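Local coordinates for hypothetical protein (Mus musculus, PDB 1VKB) that probably acts as a gamma-glutamylamine cyclotransferase, releasing 5-oxoproline from gamma-glutamyl amines such as gamma-glutamyl-lysine, at residues Ala14-Tyr19 against Val122-Tyr127; Val18-Leu22 against Ile62-Leu66; Cys47-Pro53 against Pro69-Val75. The contacts are given in a common frame with arbitrary orientation. Where two conformers were deposited one is given. Numbering follows the deposited sequence.

Contact 1 of 3, residues Ala14-Tyr19 against Val122-Tyr127. With FMT (formic acid), chain C.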
ATOM      1  N   ALA A  14       5.247 -14.417  -3.354  1.00 15.85           N
ATOM      2  CA  ALA A  14       3.911 -13.877  -3.130  1.00 12.19           C
ATOM      3  C   ALA A  14       3.736 -12.546  -3.810  1.00 12.80           C
ATOM      4  O   ALA A  14       4.619 -11.677  -3.720  1.00 16.10           O
ATOM      5  CB  ALA A  14       3.683 -13.682  -1.654  1.00 13.50           C
ATOM      6  N   HIS A  15       2.569 -12.336  -4.408  1.00 13.66           N
ATOM      7  CA  HIS A  15       2.234 -11.054  -4.978  1.00 12.22           C
ATOM      8  C   HIS A  15       1.726 -10.101  -3.914  1.00 14.53           C
ATOM      9  O   HIS A  15       0.918 -10.495  -3.078  1.00 14.27           O
ATOM     10  CB  HIS A  15       1.181 -11.193  -6.073  1.00 12.95           C
ATOM     11  CG  HIS A  15       1.729 -11.744  -7.366  1.00 20.01           C
ATOM     12  ND1 HIS A  15       1.155 -12.803  -8.035  1.00 26.03           N
ATOM     13  CD2 HIS A  15       2.818 -11.396  -8.088  1.00 18.60           C
ATOM     14  CE1 HIS A  15       1.859 -13.076  -9.125  1.00 21.91           C
ATOM     15  NE2 HIS A  15       2.882 -12.239  -9.174  1.00 22.31           N
ATOM     16  N   ILE A  16       2.235  -8.872  -3.951  1.00 14.96           N
ATOM     17  CA  ILE A  16       1.741  -7.784  -3.139  1.00 14.88           C
ATOM     18  C   ILE A  16       1.385  -6.609  -4.008  1.00 15.02           C
ATOM     19  O   ILE A  16       1.899  -6.465  -5.131  1.00 15.55           O
ATOM     20  CB  ILE A  16       2.755  -7.354  -2.041  1.00 16.71           C
ATOM     21  CG1 ILE A  16       4.009  -6.634  -2.615  1.00 16.89           C
ATOM     22  CG2 ILE A  16       3.184  -8.552  -1.138  1.00 17.58           C
ATOM     23  CD1 ILE A  16       4.802  -6.023  -1.507  1.00 19.25           C
ATOM     24  N   PHE A  17       0.515  -5.762  -3.478  1.00 13.53           N
ATOM     25  CA  PHE A  17       0.087  -4.549  -4.145  1.00 14.13           C
ATOM     26  C   PHE A  17       0.295  -3.408  -3.155  1.00 15.71           C
ATOM     27  O   PHE A  17      -0.233  -3.438  -2.064  1.00 15.49           O
ATOM     28  CB  PHE A  17      -1.366  -4.685  -4.515  1.00 13.39           C
ATOM     29  CG  PHE A  17      -2.010  -3.440  -5.063  1.00 13.80           C
ATOM     30  CD1 PHE A  17      -1.891  -3.102  -6.399  1.00 19.57           C
ATOM     31  CD2 PHE A  17      -2.813  -2.671  -4.254  1.00 16.77           C
ATOM     32  CE1 PHE A  17      -2.558  -1.973  -6.896  1.00 16.16           C
ATOM     33  CE2 PHE A  17      -3.463  -1.560  -4.761  1.00 18.45           C
ATOM     34  CZ  PHE A  17      -3.348  -1.238  -6.060  1.00 16.08           C
ATOM     35  N   VAL A  18       1.119  -2.460  -3.562  1.00 14.85           N
ATOM     36  CA  VAL A  18       1.468  -1.282  -2.777  1.00 13.88           C
ATOM     37  C   VAL A  18       0.871  -0.032  -3.414  1.00 14.85           C
ATOM     38  O   VAL A  18       0.896   0.165  -4.640  1.00 14.75           O
ATOM     39  CB  VAL A  18       2.982  -1.162  -2.524  1.00 14.72           C
ATOM     40  CG1 VAL A  18       3.450  -2.381  -1.721  1.00 16.31           C
ATOM     41  CG2 VAL A  18       3.785  -0.974  -3.766  1.00 14.86           C
ATOM     42  N   TYR A  19       0.290   0.786  -2.557  1.00 15.11           N
ATOM     43  CA  TYR A  19      -0.459   1.976  -2.984  1.00 14.82           C
ATOM     44  C   TYR A  19       0.118   3.249  -2.388  1.00 16.41           C
ATOM     45  O   TYR A  19      -0.271   4.325  -2.801  1.00 15.30           O
ATOM     46  CB  TYR A  19      -1.933   1.858  -2.568  1.00 15.88           C
ATOM     47  CG  TYR A  19      -2.097   1.659  -1.087  1.00 11.27           C
ATOM     48  CD1 TYR A  19      -2.111   2.742  -0.215  1.00 14.91           C
ATOM     49  CD2 TYR A  19      -2.240   0.378  -0.561  1.00 14.66           C
ATOM     50  CE1 TYR A  19      -2.213   2.542   1.137  1.00 13.53           C
ATOM     51  CE2 TYR A  19      -2.316   0.174   0.769  1.00 14.72           C
ATOM     52  CZ  TYR A  19      -2.314   1.278   1.631  1.00 14.36           C
ATOM     53  OH  TYR A  19      -2.434   1.107   2.993  1.00 15.84           O
ATOM     54  N   VAL A 122      -5.211 -10.152 -10.456  1.00 18.88           N
ATOM     55  CA  VAL A 122      -4.290 -10.975  -9.700  1.00 20.55           C
ATOM     56  C   VAL A 122      -4.609 -10.802  -8.227  1.00 19.08           C
ATOM     57  O   VAL A 122      -4.913  -9.706  -7.792  1.00 16.62           O
ATOM     58  CB  VAL A 122      -2.839 -10.577 -10.006  1.00 22.04           C
ATOM     59  CG1 VAL A 122      -2.600  -9.180  -9.729  1.00 28.87           C
ATOM     60  CG2 VAL A 122      -1.837 -11.434  -9.194  1.00 34.73           C
ATOM     61  N   GLN A 123      -4.525 -11.882  -7.460  1.00 18.10           N
ATOM     62  CA  GLN A 123      -4.698 -11.741  -6.003  1.00 17.51           C
ATOM     63  C   GLN A 123      -3.382 -11.283  -5.397  1.00 16.46           C
ATOM     64  O   GLN A 123      -2.336 -11.890  -5.639  1.00 16.83           O
ATOM     65  CB  GLN A 123      -5.104 -13.069  -5.338  1.00 19.07           C
ATOM     66  CG  GLN A 123      -5.659 -12.874  -3.919  1.00 27.24           C
ATOM     67  CD  GLN A 123      -7.163 -12.502  -3.929  1.00 22.61           C
ATOM     68  OE1 GLN A 123      -7.763 -12.410  -4.986  1.00 27.02           O
ATOM     69  NE2 GLN A 123      -7.745 -12.327  -2.755  1.00 42.31           N
ATOM     70  N   CYS A 124      -3.427 -10.250  -4.540  1.00 16.46           N
ATOM     71  CA  CYS A 124      -2.241  -9.666  -3.958  1.00 14.74           C
ATOM     72  C   CYS A 124      -2.497  -9.398  -2.482  1.00 14.90           C
ATOM     73  O   CYS A 124      -3.603  -9.029  -2.119  1.00 16.54           O
ATOM     74  CB  CYS A 124      -1.976  -8.300  -4.569  1.00 15.39           C
ATOM     75  SG  CYS A 124      -1.607  -8.293  -6.334  1.00 17.28           S
ATOM     76  N   PHE A 125      -1.483  -9.560  -1.665  1.00 12.86           N
ATOM     77  CA  PHE A 125      -1.522  -9.035  -0.333  1.00 12.48           C
ATOM     78  C   PHE A 125      -1.456  -7.476  -0.396  1.00 14.91           C
ATOM     79  O   PHE A 125      -0.658  -6.872  -1.137  1.00 15.86           O
ATOM     80  CB  PHE A 125      -0.366  -9.533   0.518  1.00 13.77           C
ATOM     81  CG  PHE A 125      -0.458 -10.992   0.892  1.00 11.97           C
ATOM     82  CD1 PHE A 125      -1.588 -11.523   1.496  1.00 16.78           C
ATOM     83  CD2 PHE A 125       0.613 -11.848   0.615  1.00 14.43           C
ATOM     84  CE1 PHE A 125      -1.656 -12.897   1.791  1.00 18.05           C
ATOM     85  CE2 PHE A 125       0.521 -13.206   0.943  1.00 13.65           C
ATOM     86  CZ  PHE A 125      -0.601 -13.705   1.517  1.00 15.92           C
ATOM     87  N   VAL A 126      -2.230  -6.856   0.477  1.00 14.69           N
ATOM     88  CA  VAL A 126      -2.278  -5.388   0.582  1.00 17.71           C
ATOM     89  C   VAL A 126      -2.305  -5.050   2.065  1.00 15.08           C
ATOM     90  O   VAL A 126      -2.935  -5.788   2.842  1.00 15.20           O
ATOM     91  CB  VAL A 126      -3.572  -4.831  -0.072  1.00 17.27           C
ATOM     92  CG1 VAL A 126      -3.570  -3.295  -0.032  1.00 17.76           C
ATOM     93  CG2 VAL A 126      -3.684  -5.290  -1.516  1.00 17.01           C
ATOM     94  N   TYR A 127      -1.587  -4.001   2.461  1.00 15.89           N
ATOM     95  CA  TYR A 127      -1.620  -3.518   3.854  1.00 15.73           C
ATOM     96  C   TYR A 127      -2.844  -2.592   4.023  1.00 17.08           C
ATOM     97  O   TYR A 127      -2.840  -1.475   3.527  1.00 16.83           O
ATOM     98  CB  TYR A 127      -0.284  -2.841   4.219  1.00 15.63           C
ATOM     99  CG  TYR A 127       0.810  -3.884   4.247  1.00 15.25           C
ATOM    100  CD1 TYR A 127       0.889  -4.790   5.316  1.00 16.22           C
ATOM    101  CD2 TYR A 127       1.714  -4.023   3.192  1.00 16.43           C
ATOM    102  CE1 TYR A 127       1.846  -5.790   5.335  1.00 16.38           C
ATOM    103  CE2 TYR A 127       2.668  -5.083   3.180  1.00 17.36           C
ATOM    104  CZ  TYR A 127       2.736  -5.919   4.262  1.00 18.89           C
ATOM    105  OH  TYR A 127       3.658  -6.930   4.285  1.00 17.23           O
TER
HETATM  106  C   FMT C 151       1.778   0.747   0.909  1.00 23.38           C
HETATM  107  O1  FMT C 151       1.055   0.079   0.138  1.00 14.11           O
HETATM  108  O2  FMT C 151       2.637   1.622   0.626  1.00 18.95           O
HETATM  109  O   HOH W   1      -1.284 -13.981  -7.074  1.00 21.73           O
HETATM  110  O   HOH W   2      -0.017  -2.473   0.566  1.00 13.67           O

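Contact 2 of 3, residues Val18-Leu22 against Ile62-Leu66. With FMT (formic acid), chain C.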
ATOM      1  N   VAL A  18       1.119  -2.460  -3.562  1.00 14.85           N
ATOM      2  CA  VAL A  18       1.468  -1.282  -2.777  1.00 13.88           C
ATOM      3  C   VAL A  18       0.871  -0.032  -3.414  1.00 14.85           C
ATOM      4  O   VAL A  18       0.896   0.165  -4.640  1.00 14.75           O
ATOM      5  CB  VAL A  18       2.982  -1.162  -2.524  1.00 14.72           C
ATOM      6  CG1 VAL A  18       3.450  -2.381  -1.721  1.00 16.31           C
ATOM      7  CG2 VAL A  18       3.785  -0.974  -3.766  1.00 14.86           C
ATOM      8  N   TYR A  19       0.290   0.786  -2.557  1.00 15.11           N
ATOM      9  CA  TYR A  19      -0.459   1.976  -2.984  1.00 14.82           C
ATOM     10  C   TYR A  19       0.118   3.249  -2.388  1.00 16.41           C
ATOM     11  O   TYR A  19      -0.271   4.325  -2.801  1.00 15.30           O
ATOM     12  CB  TYR A  19      -1.933   1.858  -2.568  1.00 15.88           C
ATOM     13  CG  TYR A  19      -2.097   1.659  -1.087  1.00 11.27           C
ATOM     14  CD1 TYR A  19      -2.111   2.742  -0.215  1.00 14.91           C
ATOM     15  CD2 TYR A  19      -2.240   0.378  -0.561  1.00 14.66           C
ATOM     16  CE1 TYR A  19      -2.213   2.542   1.137  1.00 13.53           C
ATOM     17  CE2 TYR A  19      -2.316   0.174   0.769  1.00 14.72           C
ATOM     18  CZ  TYR A  19      -2.314   1.278   1.631  1.00 14.36           C
ATOM     19  OH  TYR A  19      -2.434   1.107   2.993  1.00 15.84           O
ATOM     20  N   GLY A  20       0.989   3.124  -1.380  1.00 14.76           N
ATOM     21  CA  GLY A  20       1.419   4.266  -0.630  1.00 15.37           C
ATOM     22  C   GLY A  20       2.875   4.598  -0.782  1.00 13.80           C
ATOM     23  O   GLY A  20       3.424   4.771  -1.892  1.00 14.58           O
ATOM     24  N   THR A  21       3.508   4.802   0.374  1.00 14.08           N
ATOM     25  CA  THR A  21       4.917   5.284   0.398  1.00 14.44           C
ATOM     26  C   THR A  21       5.890   4.256  -0.158  1.00 14.76           C
ATOM     27  O   THR A  21       7.056   4.572  -0.408  1.00 14.08           O
ATOM     28  CB  THR A  21       5.380   5.690   1.806  1.00 15.02           C
ATOM     29  OG1 THR A  21       5.469   4.537   2.654  1.00 16.48           O
ATOM     30  CG2 THR A  21       4.408   6.610   2.455  1.00 16.70           C
ATOM     31  N   LEU A  22       5.426   3.016  -0.294  1.00 15.16           N
ATOM     32  CA  LEU A  22       6.231   1.929  -0.876  1.00 15.06           C
ATOM     33  C   LEU A  22       6.342   1.896  -2.395  1.00 15.90           C
ATOM     34  O   LEU A  22       7.218   1.207  -2.924  1.00 16.56           O
ATOM     35  CB  LEU A  22       5.783   0.554  -0.356  1.00 14.85           C
ATOM     36  CG  LEU A  22       5.958   0.343   1.147  1.00 18.95           C
ATOM     37  CD1 LEU A  22       5.245  -0.942   1.569  1.00 19.42           C
ATOM     38  CD2 LEU A  22       7.389   0.279   1.555  1.00 17.39           C
ATOM     39  N   ILE A  62       0.660   9.734   6.689  1.00 14.31           N
ATOM     40  CA  ILE A  62       0.761   8.369   6.146  1.00 14.45           C
ATOM     41  C   ILE A  62      -0.479   8.049   5.311  1.00 16.34           C
ATOM     42  O   ILE A  62      -1.597   8.441   5.668  1.00 14.36           O
ATOM     43  CB  ILE A  62       0.909   7.396   7.314  1.00 13.18           C
ATOM     44  CG1 ILE A  62       2.364   7.485   7.808  1.00 16.83           C
ATOM     45  CG2 ILE A  62       0.665   5.991   6.888  1.00 16.83           C
ATOM     46  CD1 ILE A  62       2.560   6.820   9.171  1.00 21.73           C
ATOM     47  N   PRO A  63      -0.302   7.367   4.197  1.00 14.74           N
ATOM     48  CA  PRO A  63      -1.444   6.854   3.486  1.00 14.84           C
ATOM     49  C   PRO A  63      -1.972   5.552   4.082  1.00 15.36           C
ATOM     50  O   PRO A  63      -1.207   4.611   4.372  1.00 16.03           O
ATOM     51  CB  PRO A  63      -0.899   6.603   2.090  1.00 14.47           C
ATOM     52  CG  PRO A  63       0.539   6.167   2.319  1.00 16.30           C
ATOM     53  CD  PRO A  63       0.957   7.060   3.493  1.00 15.08           C
ATOM     54  N   TRP A  64      -3.287   5.488   4.212  1.00 13.78           N
ATOM     55  CA  TRP A  64      -3.960   4.328   4.786  1.00 13.86           C
ATOM     56  C   TRP A  64      -5.107   3.907   3.925  1.00 15.25           C
ATOM     57  O   TRP A  64      -6.026   4.701   3.684  1.00 16.12           O
ATOM     58  CB  TRP A  64      -4.517   4.648   6.177  1.00 13.84           C
ATOM     59  CG  TRP A  64      -3.596   5.389   7.128  1.00 13.26           C
ATOM     60  CD1 TRP A  64      -3.396   6.720   7.202  1.00 16.36           C
ATOM     61  CD2 TRP A  64      -2.841   4.810   8.225  1.00 11.29           C
ATOM     62  NE1 TRP A  64      -2.543   7.024   8.251  1.00 17.53           N
ATOM     63  CE2 TRP A  64      -2.189   5.863   8.885  1.00 12.96           C
ATOM     64  CE3 TRP A  64      -2.635   3.513   8.685  1.00 15.27           C
ATOM     65  CZ2 TRP A  64      -1.343   5.651   9.983  1.00 15.34           C
ATOM     66  CZ3 TRP A  64      -1.799   3.312   9.776  1.00 16.90           C
ATOM     67  CH2 TRP A  64      -1.175   4.377  10.406  1.00 15.50           C
ATOM     68  N   LEU A  65      -5.099   2.639   3.511  1.00 14.16           N
ATOM     69  CA  LEU A  65      -6.221   2.046   2.814  1.00 14.61           C
ATOM     70  C   LEU A  65      -7.143   1.418   3.871  1.00 15.39           C
ATOM     71  O   LEU A  65      -6.801   0.390   4.513  1.00 15.05           O
ATOM     72  CB  LEU A  65      -5.742   1.008   1.791  1.00 14.19           C
ATOM     73  CG  LEU A  65      -6.776   0.581   0.751  1.00 16.80           C
ATOM     74  CD1 LEU A  65      -7.135   1.776  -0.141  1.00 27.35           C
ATOM     75  CD2 LEU A  65      -6.207  -0.535  -0.100  1.00 17.77           C
ATOM     76  N   LEU A  66      -8.273   2.097   4.112  1.00 15.31           N
ATOM     77  CA  LEU A  66      -9.174   1.719   5.188  1.00 14.80           C
ATOM     78  C   LEU A  66      -9.972   0.506   4.750  1.00 16.41           C
ATOM     79  O   LEU A  66     -10.483   0.469   3.636  1.00 17.67           O
ATOM     80  CB  LEU A  66     -10.078   2.853   5.597  1.00 15.66           C
ATOM     81  CG  LEU A  66      -9.470   4.204   5.831  1.00 13.18           C
ATOM     82  CD1 LEU A  66     -10.531   5.191   6.314  1.00 17.81           C
ATOM     83  CD2 LEU A  66      -8.310   4.072   6.796  1.00 13.95           C
TER
HETATM   84  C   FMT C 151       1.778   0.747   0.909  1.00 23.38           C
HETATM   85  O1  FMT C 151       1.055   0.079   0.138  1.00 14.11           O
HETATM   86  O2  FMT C 151       2.637   1.622   0.626  1.00 18.95           O

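Contact 3 of 3, residues Cys47-Pro53 against Pro69-Val75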
ATOM      1  N   CYS A  47      -5.315  -1.628 -10.139  1.00 18.05           N
ATOM      2  CA  CYS A  47      -6.273  -0.936  -9.246  1.00 19.22           C
ATOM      3  C   CYS A  47      -7.065  -1.994  -8.523  1.00 19.68           C
ATOM      4  O   CYS A  47      -7.336  -3.067  -9.078  1.00 19.12           O
ATOM      5  CB  CYS A  47      -7.296  -0.172 -10.157  0.50 21.75           C
ATOM      6  SG  CYS A  47      -8.091   1.280  -9.440  0.50 27.78           S
ATOM      7  N   THR A  48      -7.458  -1.718  -7.297  1.00 18.31           N
ATOM      8  CA  THR A  48      -8.234  -2.696  -6.560  1.00 15.06           C
ATOM      9  C   THR A  48      -9.533  -2.924  -7.292  1.00 17.38           C
ATOM     10  O   THR A  48     -10.091  -1.995  -7.892  1.00 17.15           O
ATOM     11  CB  THR A  48      -8.472  -2.236  -5.115  1.00 16.16           C
ATOM     12  OG1 THR A  48      -9.084  -0.926  -5.062  1.00 16.49           O
ATOM     13  CG2 THR A  48      -7.156  -2.117  -4.430  1.00 17.57           C
ATOM     14  N   VAL A  49     -10.001  -4.155  -7.315  1.00 16.45           N
ATOM     15  CA  VAL A  49     -11.310  -4.440  -7.919  1.00 15.82           C
ATOM     16  C   VAL A  49     -12.429  -3.864  -7.069  1.00 16.68           C
ATOM     17  O   VAL A  49     -13.337  -3.213  -7.586  1.00 17.08           O
ATOM     18  CB  VAL A  49     -11.499  -5.964  -8.188  1.00 18.66           C
ATOM     19  CG1 VAL A  49     -12.929  -6.285  -8.521  1.00 21.67           C
ATOM     20  CG2 VAL A  49     -10.526  -6.420  -9.308  1.00 19.86           C
ATOM     21  N   GLU A  50     -12.362  -4.099  -5.769  1.00 15.15           N
ATOM     22  CA  GLU A  50     -13.256  -3.472  -4.806  1.00 18.49           C
ATOM     23  C   GLU A  50     -12.811  -2.039  -4.519  1.00 19.51           C
ATOM     24  O   GLU A  50     -11.632  -1.707  -4.651  1.00 16.06           O
ATOM     25  CB  GLU A  50     -13.303  -4.288  -3.517  1.00 17.83           C
ATOM     26  CG  GLU A  50     -14.255  -3.714  -2.467  1.00 24.16           C
ATOM     27  CD  GLU A  50     -15.716  -3.605  -2.916  1.00 28.08           C
ATOM     28  OE1 GLU A  50     -16.106  -2.601  -3.608  1.00 26.28           O
ATOM     29  OE2 GLU A  50     -16.485  -4.529  -2.518  1.00 32.46           O
ATOM     30  N   SER A  51     -13.762  -1.174  -4.164  1.00 17.82           N
ATOM     31  CA  SER A  51     -13.395   0.207  -3.763  1.00 17.50           C
ATOM     32  C   SER A  51     -13.074   0.237  -2.274  1.00 15.27           C
ATOM     33  O   SER A  51     -13.724  -0.458  -1.476  1.00 14.90           O
ATOM     34  CB  SER A  51     -14.481   1.193  -4.130  0.65 18.92           C
ATOM     35  OG  SER A  51     -15.664   0.849  -3.499  0.65 23.81           O
ATOM     36  N   PHE A  52     -12.116   1.074  -1.885  1.00 16.69           N
ATOM     37  CA  PHE A  52     -11.797   1.298  -0.466  1.00 15.13           C
ATOM     38  C   PHE A  52     -11.474   2.775  -0.300  1.00 15.31           C
ATOM     39  O   PHE A  52     -10.937   3.362  -1.244  1.00 17.23           O
ATOM     40  CB  PHE A  52     -10.530   0.532  -0.074  1.00 17.07           C
ATOM     41  CG  PHE A  52     -10.663  -0.945  -0.197  1.00 16.23           C
ATOM     42  CD1 PHE A  52     -11.178  -1.679   0.844  1.00 19.43           C
ATOM     43  CD2 PHE A  52     -10.325  -1.589  -1.382  1.00 16.25           C
ATOM     44  CE1 PHE A  52     -11.339  -3.050   0.740  1.00 21.85           C
ATOM     45  CE2 PHE A  52     -10.470  -2.959  -1.494  1.00 17.13           C
ATOM     46  CZ  PHE A  52     -10.979  -3.699  -0.432  1.00 16.00           C
ATOM     47  N   PRO A  53     -11.693   3.365   0.891  1.00 16.59           N
ATOM     48  CA  PRO A  53     -11.157   4.694   1.169  1.00 14.67           C
ATOM     49  C   PRO A  53      -9.656   4.693   1.327  1.00 14.57           C
ATOM     50  O   PRO A  53      -9.107   3.867   2.074  1.00 17.52           O
ATOM     51  CB  PRO A  53     -11.843   5.095   2.501  1.00 13.35           C
ATOM     52  CG  PRO A  53     -12.950   4.135   2.667  1.00 17.22           C
ATOM     53  CD  PRO A  53     -12.438   2.849   2.052  1.00 15.42           C
ATOM     54  N   PRO A  69     -14.708  -2.077   2.442  1.00 18.38           N
ATOM     55  CA  PRO A  69     -14.970  -2.426   1.063  1.00 18.82           C
ATOM     56  C   PRO A  69     -16.278  -1.828   0.570  1.00 20.98           C
ATOM     57  O   PRO A  69     -17.284  -1.846   1.299  1.00 18.69           O
ATOM     58  CB  PRO A  69     -14.955  -3.962   1.055  1.00 22.72           C
ATOM     59  CG  PRO A  69     -14.963  -4.380   2.448  1.00 22.43           C
ATOM     60  CD  PRO A  69     -14.435  -3.253   3.274  1.00 22.34           C
ATOM     61  N   GLY A  70     -16.235  -1.237  -0.628  1.00 18.80           N
ATOM     62  CA  GLY A  70     -17.406  -0.664  -1.273  1.00 20.68           C
ATOM     63  C   GLY A  70     -17.593   0.801  -0.951  1.00 21.04           C
ATOM     64  O   GLY A  70     -18.511   1.380  -1.452  1.00 22.04           O
ATOM     65  N   LYS A  71     -16.727   1.385  -0.120  1.00 17.14           N
ATOM     66  CA  LYS A  71     -16.675   2.819   0.100  1.00 19.95           C
ATOM     67  C   LYS A  71     -15.472   3.407  -0.641  1.00 19.51           C
ATOM     68  O   LYS A  71     -14.484   2.713  -0.894  1.00 19.34           O
ATOM     69  CB  LYS A  71     -16.568   3.129   1.591  1.00 18.68           C
ATOM     70  CG  LYS A  71     -17.803   2.699   2.403  1.00 24.52           C
ATOM     71  CD  LYS A  71     -19.067   3.301   1.825  1.00 35.90           C
ATOM     72  CE  LYS A  71     -20.224   3.271   2.824  1.00 46.27           C
ATOM     73  NZ  LYS A  71     -21.469   3.930   2.272  1.00 50.76           N
ATOM     74  N   GLY A  72     -15.539   4.678  -0.974  1.00 18.89           N
ATOM     75  CA  GLY A  72     -14.404   5.314  -1.657  1.00 22.15           C
ATOM     76  C   GLY A  72     -14.256   4.883  -3.118  1.00 21.44           C
ATOM     77  O   GLY A  72     -15.219   4.824  -3.821  1.00 18.48           O
ATOM     78  N   HIS A  73     -13.040   4.575  -3.564  1.00 19.47           N
ATOM     79  CA  HIS A  73     -12.732   4.350  -4.976  1.00 20.73           C
ATOM     80  C   HIS A  73     -11.853   3.142  -5.181  1.00 18.63           C
ATOM     81  O   HIS A  73     -11.244   2.650  -4.244  1.00 17.65           O
ATOM     82  CB  HIS A  73     -12.004   5.573  -5.506  1.00 23.28           C
ATOM     83  CG  HIS A  73     -12.707   6.839  -5.173  1.00 31.51           C
ATOM     84  ND1 HIS A  73     -13.768   7.313  -5.915  1.00 30.39           N
ATOM     85  CD2 HIS A  73     -12.570   7.684  -4.120  1.00 33.16           C
ATOM     86  CE1 HIS A  73     -14.231   8.419  -5.356  1.00 35.53           C
ATOM     87  NE2 HIS A  73     -13.530   8.661  -4.260  1.00 34.67           N
ATOM     88  N   CYS A  74     -11.754   2.667  -6.414  1.00 16.79           N
ATOM     89  CA  CYS A  74     -10.757   1.671  -6.700  1.00 17.55           C
ATOM     90  C   CYS A  74      -9.438   2.426  -6.583  1.00 19.44           C
ATOM     91  O   CYS A  74      -9.338   3.589  -7.027  1.00 22.02           O
ATOM     92  CB  CYS A  74     -10.962   1.027  -8.073  0.50 21.69           C
ATOM     93  SG  CYS A  74     -10.100   1.749  -9.471  0.50 28.58           S
ATOM     94  N   VAL A  75      -8.481   1.835  -5.896  1.00 17.55           N
ATOM     95  CA  VAL A  75      -7.207   2.501  -5.565  1.00 16.21           C
ATOM     96  C   VAL A  75      -6.100   1.938  -6.461  1.00 19.24           C
ATOM     97  O   VAL A  75      -5.977   0.725  -6.600  1.00 16.89           O
ATOM     98  CB  VAL A  75      -6.884   2.336  -4.090  1.00 19.78           C
ATOM     99  CG1 VAL A  75      -5.464   2.771  -3.753  1.00 20.81           C
ATOM    100  CG2 VAL A  75      -7.872   3.174  -3.247  1.00 22.44           C
TER

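Contact 1 of 3, residues Ala14-Tyr19 against Val122-Tyr127
Phe17 lays the root of its side chain over two alternate residues of strand 121-129: its CB is 3.7 Å from Cys124 CB and 3.8 Å from Val126 CG2, while its ring leads away to Val107 of strand 101-109. Aliphatic and thiol groups suit this dry face. Ile16 serves the other face, with CG2 4.0 Å from Phe125 CB, and Leu87 of helix 84-93 packs on both Ile16 and Phe125. The strand axes approach to 4.0 Å but cross at 58°, leaving a single bridge: Phe125 N donates to His15 O (2.9 Å) and Phe17 N to Phe125 O (2.8 Å). Strands 14-18 and 121-129 are also linked round through 76-82, 40-48 and 101-109, so this bridge closes the curled sheet into a barrel-like ring. Beyond it the strands splay. At the more exposed end a water joins His15 ND1 (2.9 Å) to Gln123 O (2.7 Å). At the buried end another water donates to Phe17 O and formic acid O1 and accepts from Tyr127 N, and the long Tyr19 reaches across, its OH donating to Tyr127 O (2.7 Å). Water and a tyrosine hydroxyl thus satisfy Gln123 O, Phe17 O and Tyr127 N and O in place of direct pairing.

Contact 2 of 3, residues Val18-Leu22 against Ile62-Leu66
Hydrogen bonding across this buried contact centres on one hydroxyl. Leu65 N donates to Tyr19 OH (3.1 Å), and the same hydroxyl donates a hydrogen bond to Tyr127 O in strand 121-129. Tyrosine suits the place because its ring can lie among apolar groups while its tip both accepts and donates between two neighbouring strands. Apolar packing does the rest. Leu65 CB sits over one face of the Tyr19 ring, 3.9 Å from the centroid, a CH-pi contact, and the compact pyrrolidine ring of Pro63 fills the space beside the turn, its CG 3.6 Å from Gly20 CA and its CD 3.6 Å from Thr21 CG2. Glycine is needed at position 20, since a CB there would fall only 2.6 Å from Pro63 CG. Ligand bonds come third: a formic acid molecule, probably from the crystallisation liquor, has O1 over the opposite face of the Tyr19 ring and 2.9 Å from Tyr19 N, while its O2 takes a bond from Leu22 N (3.3 Å) and a weak one from Gly20 N (3.0 Å). A Tyr-Gly-Thr-Leu turn whose amides converge on a carboxyl group is consistent with the substrate-binding loop of the gamma-glutamyl cyclotransferase-like fold.

Contact 3 of 3, residues Cys47-Pro53 against Pro69-Val75
Val75 is the residue most covered here, and Thr48 bonds both its N and its O: Thr48 N donates to Val75 O (2.9 Å), and Val75 N donates to Thr48 OG1 (2.9 Å). Threonine fits because its hydroxyl has a proton left to give to Glu50 O (2.7 Å). The branched Val75 side chain turns inward to Leu65 and Tyr19, and its CG2 lies 3.7 Å from Phe52 O. Phe52, also heavily buried, forms an antiparallel hydrogen-bonded pair with His73, from Phe52 N to His73 O (3.0 Å) and, weakly, from His73 N to Phe52 O (3.4 Å). This isolated bridge pairs the residues after strand 40-48 with the loop before its antiparallel sheet neighbour 76-82, and the disulfide of Cys47 SG and Cys74 SG (2.1 Å, chi3 88°) ties the end of strand 40-48 to that loop. The Phe52 ring turns to Leu65 and Leu105, with CE1 3.7 Å from Pro69 CB. Against the Phe52-Pro53 backbone, Gly72 has a positive phi, and a CB there would collide with Phe52 O and Pro53 N. Ser51 CB points toward 69-75, 3.7 Å from Gly72 O, where a small side chain fits; separately, Gly70 N donates to Ser51 O (2.8 Å).

In the fold
Tyr19 connects all three contacts. It belongs to contacts 1 and 2, whose centres are 12 Å apart, and its CB is 3.8 Å from Val75 CG1 of contact 3. Contacts 1 and 2 also meet directly on neighbouring strands, where Val126 CG1 is 3.8 Å from Leu65 CD2, and both border the formic acid molecule that may mark the substrate pocket. Contact 3 lies about 14 Å from contact 1 and 13 Å from contact 2, centre to centre, and farther from the middle of the chain. It joins their hydrophobic interior through Leu65 CD1 and Val75 CG2 (3.5 Å) and through Phe17 CE2 and Thr48 CG2 (3.7 Å). A probable hydrogen bond from Leu66 N to Pro53 O (2.8 Å) links 47-53 to strand 62-66.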